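Local coordinates for protein alpha-rhamnosidase (Dictyoglomus thermophilum, PDB 6I60) that probably hydrolyses terminal, non-reducing alpha-L-rhamnose residues of alpha-L-rhamnosides, as a glycoside hydrolase of the bacterial alpha-L-rhamnosidase family, at residues A[403-408]-A[438-443]; A[407-412]-A[500-505]. All blocks are in the same frame, centred on the assembly; numbering follows the deposited sequence.

Contact 1: A[403-408]-A[438-443]; sequences LNYSTN and YVEILG
L403, in the short strand 403-404, and Y405, just after it, lie on one face of strand 438-442 in the concanavalin-like domain, an example of a connecting segment packed by its side chains on a sheet strand. No backbone hydrogen bond joins the two segments, whose nearest CA atoms, those of L403 and E440, are 7.2 Å apart; side chains do the work. Alternation along strand 438-442 starts Y438 and E440 toward segment 403-408 and V439 away, although the ring of Y438 then leads away. The two methyls of L403 divide between Y438 and E440: CD1 lies 4.1 Å from CB of Y438, and CD2 reaches CB of E440 at 3.7 Å. The carboxylate of E440 is carried out by an extended chain, with CG anti to the backbone N (chi1 165°). There OE1 takes a weak hydrogen bond of 2.8 Å from OH of Y405. OE1 lies at the edge of the phenol, near the ring plane, while the carboxylate plane stands almost perpendicular to the ring, at 89°. With an alanine in place of E440, CB could still touch L403, but the Y405 hydroxyl would probably be left without its carboxylate acceptor. R390 is a weak, distant ionic partner of E440 OE2, and R392 makes a cation-pi contact with Y405. Both arginines belong to strand 388-394, which pairs with strand 438-442 along one edge, as strand 363-368 does along the other.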
loop_
_atom_site.group_PDB
_atom_site.type_symbol
_atom_site.label_atom_id
_atom_site.label_comp_id
_atom_site.label_asym_id
_atom_site.label_seq_id
_atom_site.Cartn_x
_atom_site.Cartn_y
_atom_site.Cartn_z
ATOM N N LEU A 403 -8.632 -30.002 -2.351
ATOM C CA LEU A 403 -8.654 -28.552 -2.225
ATOM C C LEU A 403 -10.075 -28.022 -2.119
ATOM O O LEU A 403 -11.001 -28.538 -2.750
ATOM C CB LEU A 403 -7.955 -27.904 -3.419
ATOM C CG LEU A 403 -6.508 -27.476 -3.190
ATOM C CD1 LEU A 403 -5.683 -28.691 -2.880
ATOM C CD2 LEU A 403 -5.951 -26.763 -4.408
ATOM N N ASN A 404 -10.237 -26.974 -1.316
ATOM C CA ASN A 404 -11.505 -26.272 -1.170
ATOM C C ASN A 404 -11.397 -24.951 -1.920
ATOM O O ASN A 404 -10.735 -24.018 -1.455
ATOM C CB ASN A 404 -11.832 -26.049 0.305
ATOM C CG ASN A 404 -13.233 -25.520 0.518
ATOM O OD1 ASN A 404 -13.579 -25.090 1.617
ATOM N ND2 ASN A 404 -14.048 -25.550 -0.530
ATOM N N TYR A 405 -12.040 -24.876 -3.084
ATOM C CA TYR A 405 -12.024 -23.675 -3.905
ATOM C C TYR A 405 -13.193 -22.744 -3.606
ATOM O O TYR A 405 -13.494 -21.864 -4.421
ATOM C CB TYR A 405 -12.022 -24.053 -5.387
ATOM C CG TYR A 405 -10.963 -25.064 -5.765
ATOM C CD1 TYR A 405 -9.648 -24.670 -5.982
ATOM C CD2 TYR A 405 -11.279 -26.407 -5.912
ATOM C CE1 TYR A 405 -8.676 -25.589 -6.331
ATOM C CE2 TYR A 405 -10.313 -27.335 -6.261
ATOM C CZ TYR A 405 -9.014 -26.919 -6.471
ATOM O OH TYR A 405 -8.050 -27.837 -6.816
ATOM N N SER A 406 -13.852 -22.914 -2.457
ATOM C CA SER A 406 -15.056 -22.138 -2.170
ATOM C C SER A 406 -14.742 -20.655 -2.010
ATOM O O SER A 406 -15.480 -19.802 -2.516
ATOM C CB SER A 406 -15.742 -22.677 -0.915
ATOM O OG SER A 406 -16.024 -24.060 -1.034
ATOM N N THR A 407 -13.653 -20.325 -1.312
ATOM C CA THR A 407 -13.302 -18.923 -1.113
ATOM C C THR A 407 -12.964 -18.222 -2.423
ATOM O O THR A 407 -13.062 -16.992 -2.496
ATOM C CB THR A 407 -12.128 -18.800 -0.137
ATOM O OG1 THR A 407 -11.044 -19.629 -0.575
ATOM C CG2 THR A 407 -12.552 -19.227 1.260
ATOM N N ASN A 408 -12.569 -18.973 -3.458
ATOM C CA ASN A 408 -12.316 -18.374 -4.764
ATOM C C ASN A 408 -13.606 -18.022 -5.492
ATOM O O ASN A 408 -13.581 -17.174 -6.392
ATOM C CB ASN A 408 -11.474 -19.315 -5.630
ATOM C CG ASN A 408 -10.091 -19.570 -5.051
ATOM O OD1 ASN A 408 -9.767 -19.112 -3.955
ATOM N ND2 ASN A 408 -9.269 -20.302 -5.791
ATOM N N TYR A 438 -2.473 -23.614 -1.001
ATOM C CA TYR A 438 -2.296 -24.941 -1.563
ATOM C C TYR A 438 -2.400 -24.879 -3.080
ATOM O O TYR A 438 -2.974 -23.947 -3.651
ATOM C CB TYR A 438 -3.334 -25.927 -1.002
ATOM C CG TYR A 438 -3.531 -25.827 0.497
ATOM C CD1 TYR A 438 -4.446 -24.932 1.040
ATOM C CD2 TYR A 438 -2.802 -26.627 1.369
ATOM C CE1 TYR A 438 -4.628 -24.835 2.407
ATOM C CE2 TYR A 438 -2.979 -26.537 2.739
ATOM C CZ TYR A 438 -3.894 -25.638 3.253
ATOM O OH TYR A 438 -4.079 -25.541 4.614
ATOM N N VAL A 439 -1.837 -25.894 -3.731
ATOM C CA VAL A 439 -1.792 -25.974 -5.185
ATOM C C VAL A 439 -2.078 -27.412 -5.592
ATOM O O VAL A 439 -1.479 -28.345 -5.046
ATOM C CB VAL A 439 -0.429 -25.512 -5.739
ATOM C CG1 VAL A 439 -0.135 -26.171 -7.078
ATOM C CG2 VAL A 439 -0.394 -23.999 -5.868
ATOM N N GLU A 440 -2.994 -27.593 -6.538
ATOM C CA GLU A 440 -3.311 -28.902 -7.092
ATOM C C GLU A 440 -2.848 -28.959 -8.541
ATOM O O GLU A 440 -3.135 -28.046 -9.322
ATOM C CB GLU A 440 -4.811 -29.190 -7.003
ATOM C CG GLU A 440 -5.261 -30.358 -7.862
ATOM C CD GLU A 440 -6.761 -30.400 -8.048
ATOM O OE1 GLU A 440 -7.479 -30.576 -7.041
ATOM O OE2 GLU A 440 -7.224 -30.258 -9.200
ATOM N N ILE A 441 -2.134 -30.023 -8.896
ATOM C CA ILE A 441 -1.619 -30.216 -10.248
ATOM C C ILE A 441 -2.111 -31.560 -10.762
ATOM O O ILE A 441 -1.854 -32.600 -10.143
ATOM C CB ILE A 441 -0.085 -30.142 -10.296
ATOM C CG1 ILE A 441 0.400 -28.812 -9.721
ATOM C CG2 ILE A 441 0.415 -30.328 -11.725
ATOM C CD1 ILE A 441 1.594 -28.953 -8.820
ATOM N N LEU A 442 -2.812 -31.538 -11.891
ATOM C CA LEU A 442 -3.295 -32.744 -12.546
ATOM C C LEU A 442 -2.653 -32.846 -13.919
ATOM O O LEU A 442 -2.604 -31.858 -14.659
ATOM C CB LEU A 442 -4.821 -32.737 -12.667
ATOM C CG LEU A 442 -5.430 -33.945 -13.385
ATOM C CD1 LEU A 442 -5.973 -34.951 -12.379
ATOM C CD2 LEU A 442 -6.516 -33.514 -14.364
ATOM N N GLY A 443 -2.158 -34.032 -14.252
ATOM C CA GLY A 443 -1.549 -34.270 -15.541
ATOM C C GLY A 443 -0.041 -34.175 -15.583
ATOM O O GLY A 443 0.521 -34.091 -16.681
#

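Contact 2: A[407-412]-A[500-505]; sequences TNRTAL and RDERMG
R409 reaches across from a type II' beta turn, N408 to A411, to the loop carrying R500, D501 and E502, and its side chain can be followed outward atom by atom. CB starts 3.9 Å from D501 OD1. Beyond it the chain bends at chi3 (-42°), which brings the flank of the guanidinium round to that same oxygen. NE donates to D501 OD1 at 3.2 Å and NH1 to D501 OD1 at 3.0 Å, a side-on grip in which one oxygen, in the guanidinium plane, receives both N-H groups. CZ rests over CD of R500 at 3.5 Å. NH2 lies over the guanidinium of R500, so that the two flat groups stack with centres 4.0 Å apart and planes at 13°. E502 OE2 accepts from NE and NH2 of R500 and forms a longer ion pair with R409 NH1; E805 forms a salt bridge with R500 NH1, and NE1 of W506 hydrogen-bonds to E502 OE1. Beside the network, A411 CB packs 3.5 Å from D501 N. Such stacked arginines within a salt-bridge network here join the concanavalin-like domain to the (alpha/alpha)6-barrel glycosidase domain, at its loop between helices 473-488 and 507-512, beside triethylene glycol, probably from the crystallisation liquor, though such molecules often mark pockets.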
loop_
_atom_site.group_PDB
_atom_site.type_symbol
_atom_site.label_atom_id
_atom_site.label_comp_id
_atom_site.label_asym_id
_atom_site.label_seq_id
_atom_site.Cartn_x
_atom_site.Cartn_y
_atom_site.Cartn_z
ATOM N N THR A 407 -13.653 -20.325 -1.312
ATOM C CA THR A 407 -13.302 -18.923 -1.113
ATOM C C THR A 407 -12.964 -18.222 -2.423
ATOM O O THR A 407 -13.062 -16.992 -2.496
ATOM C CB THR A 407 -12.128 -18.800 -0.137
ATOM O OG1 THR A 407 -11.044 -19.629 -0.575
ATOM C CG2 THR A 407 -12.552 -19.227 1.260
ATOM N N ASN A 408 -12.569 -18.973 -3.458
ATOM C CA ASN A 408 -12.316 -18.374 -4.764
ATOM C C ASN A 408 -13.606 -18.022 -5.492
ATOM O O ASN A 408 -13.581 -17.174 -6.392
ATOM C CB ASN A 408 -11.474 -19.315 -5.630
ATOM C CG ASN A 408 -10.091 -19.570 -5.051
ATOM O OD1 ASN A 408 -9.767 -19.112 -3.955
ATOM N ND2 ASN A 408 -9.269 -20.302 -5.791
ATOM N N ARG A 409 -14.718 -18.658 -5.127
ATOM C CA ARG A 409 -16.053 -18.368 -5.669
ATOM C C ARG A 409 -16.011 -18.607 -7.178
ATOM O O ARG A 409 -15.506 -19.657 -7.610
ATOM C CB ARG A 409 -16.481 -16.974 -5.227
ATOM C CG ARG A 409 -16.742 -16.858 -3.731
ATOM C CD ARG A 409 -17.613 -15.657 -3.407
ATOM N NE ARG A 409 -17.226 -14.483 -4.181
ATOM C CZ ARG A 409 -17.509 -13.230 -3.834
ATOM N NH1 ARG A 409 -17.116 -12.223 -4.603
ATOM N NH2 ARG A 409 -18.185 -12.986 -2.718
ATOM N N THR A 410 -16.515 -17.689 -8.005
ATOM C CA THR A 410 -16.566 -17.897 -9.447
ATOM C C THR A 410 -15.218 -17.714 -10.131
ATOM O O THR A 410 -15.097 -18.043 -11.316
ATOM C CB THR A 410 -17.584 -16.945 -10.080
ATOM O OG1 THR A 410 -16.953 -15.688 -10.360
ATOM C CG2 THR A 410 -18.757 -16.723 -9.142
ATOM N N ALA A 411 -14.215 -17.193 -9.430
ATOM C CA ALA A 411 -12.881 -17.077 -10.003
ATOM C C ALA A 411 -12.301 -18.469 -10.217
ATOM O O ALA A 411 -12.101 -19.219 -9.256
ATOM C CB ALA A 411 -11.979 -16.250 -9.089
ATOM N N LEU A 412 -12.045 -18.817 -11.480
ATOM C CA LEU A 412 -11.517 -20.142 -11.790
ATOM C C LEU A 412 -10.160 -20.359 -11.131
ATOM O O LEU A 412 -9.945 -21.363 -10.442
ATOM C CB LEU A 412 -11.419 -20.323 -13.303
ATOM C CG LEU A 412 -12.610 -20.997 -13.981
ATOM C CD1 LEU A 412 -12.214 -21.492 -15.362
ATOM C CD2 LEU A 412 -13.141 -22.137 -13.125
ATOM N N ARG A 500 -10.550 -14.234 -4.886
ATOM C CA ARG A 500 -11.802 -14.524 -5.567
ATOM C C ARG A 500 -12.041 -13.537 -6.712
ATOM O O ARG A 500 -11.154 -12.769 -7.104
ATOM C CB ARG A 500 -12.958 -14.519 -4.563
ATOM C CG ARG A 500 -13.246 -13.171 -3.926
ATOM C CD ARG A 500 -14.177 -13.327 -2.733
ATOM N NE ARG A 500 -14.587 -12.043 -2.171
ATOM C CZ ARG A 500 -15.045 -11.885 -0.933
ATOM N NH1 ARG A 500 -15.147 -12.932 -0.127
ATOM N NH2 ARG A 500 -15.398 -10.684 -0.498
ATOM N N ASP A 501 -13.258 -13.567 -7.254
ATOM C CA ASP A 501 -13.629 -12.737 -8.393
ATOM C C ASP A 501 -13.953 -11.312 -7.959
ATOM O O ASP A 501 -14.986 -10.757 -8.346
ATOM C CB ASP A 501 -14.822 -13.353 -9.129
ATOM C CG ASP A 501 -15.953 -13.745 -8.191
ATOM O OD1 ASP A 501 -15.800 -13.601 -6.959
ATOM O OD2 ASP A 501 -17.002 -14.201 -8.689
ATOM N N GLU A 502 -13.075 -10.714 -7.158
ATOM C CA GLU A 502 -13.270 -9.347 -6.698
ATOM C C GLU A 502 -11.960 -8.576 -6.780
ATOM O O GLU A 502 -11.626 -8.022 -7.833
ATOM C CB GLU A 502 -13.817 -9.331 -5.268
ATOM C CG GLU A 502 -14.418 -8.000 -4.847
ATOM C CD GLU A 502 -15.371 -8.132 -3.674
ATOM O OE1 GLU A 502 -15.986 -7.115 -3.289
ATOM O OE2 GLU A 502 -15.505 -9.252 -3.137
ATOM N N ARG A 503 -11.211 -8.544 -5.676
ATOM C CA ARG A 503 -9.923 -7.854 -5.605
ATOM C C ARG A 503 -10.052 -6.374 -5.956
ATOM O O ARG A 503 -9.115 -5.763 -6.476
ATOM C CB ARG A 503 -8.879 -8.531 -6.501
ATOM C CG ARG A 503 -8.867 -10.048 -6.398
ATOM C CD ARG A 503 -8.049 -10.675 -7.511
ATOM N NE ARG A 503 -8.391 -12.081 -7.718
ATOM C CZ ARG A 503 -7.559 -12.986 -8.222
ATOM N NH1 ARG A 503 -6.328 -12.638 -8.572
ATOM N NH2 ARG A 503 -7.958 -14.241 -8.376
ATOM N N MET A 504 -11.211 -5.791 -5.669
ATOM C CA MET A 504 -11.460 -4.392 -5.978
ATOM C C MET A 504 -10.829 -3.488 -4.923
ATOM O O MET A 504 -10.449 -3.924 -3.834
ATOM C CB MET A 504 -12.963 -4.122 -6.070
ATOM C CG MET A 504 -13.627 -4.716 -7.300
ATOM S SD MET A 504 -12.674 -4.410 -8.799
ATOM C CE MET A 504 -13.627 -5.335 -10.001
ATOM N N GLY A 505 -10.716 -2.209 -5.266
ATOM C CA GLY A 505 -10.152 -1.237 -4.352
ATOM C C GLY A 505 -11.191 -0.617 -3.441
ATOM O O GLY A 505 -11.477 0.580 -3.543
#

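How the contacts relate
Both contacts are buried, and both draw on the chain from strand 403-404 toward strand 414-418, with centres about 14 Å apart. Their segments overlap at T407 and N408, which meet R500 in contact 2 but take no part in contact 1. The general lesson is that one connection can serve two interfaces with different chemistry. Contact 1 stays within the concanavalin-like domain, where a leucine and a tyrosine settle on a strand with a single weak polar link. Contact 2, nearer the centre of the chain, crosses to the glycosidase domain and depends on ionic bonds and guanidinium stacking; it buries 359 Å² against 194 Å². Both sides of contact 1 include a strand, whereas contact 2 joins two irregular segments.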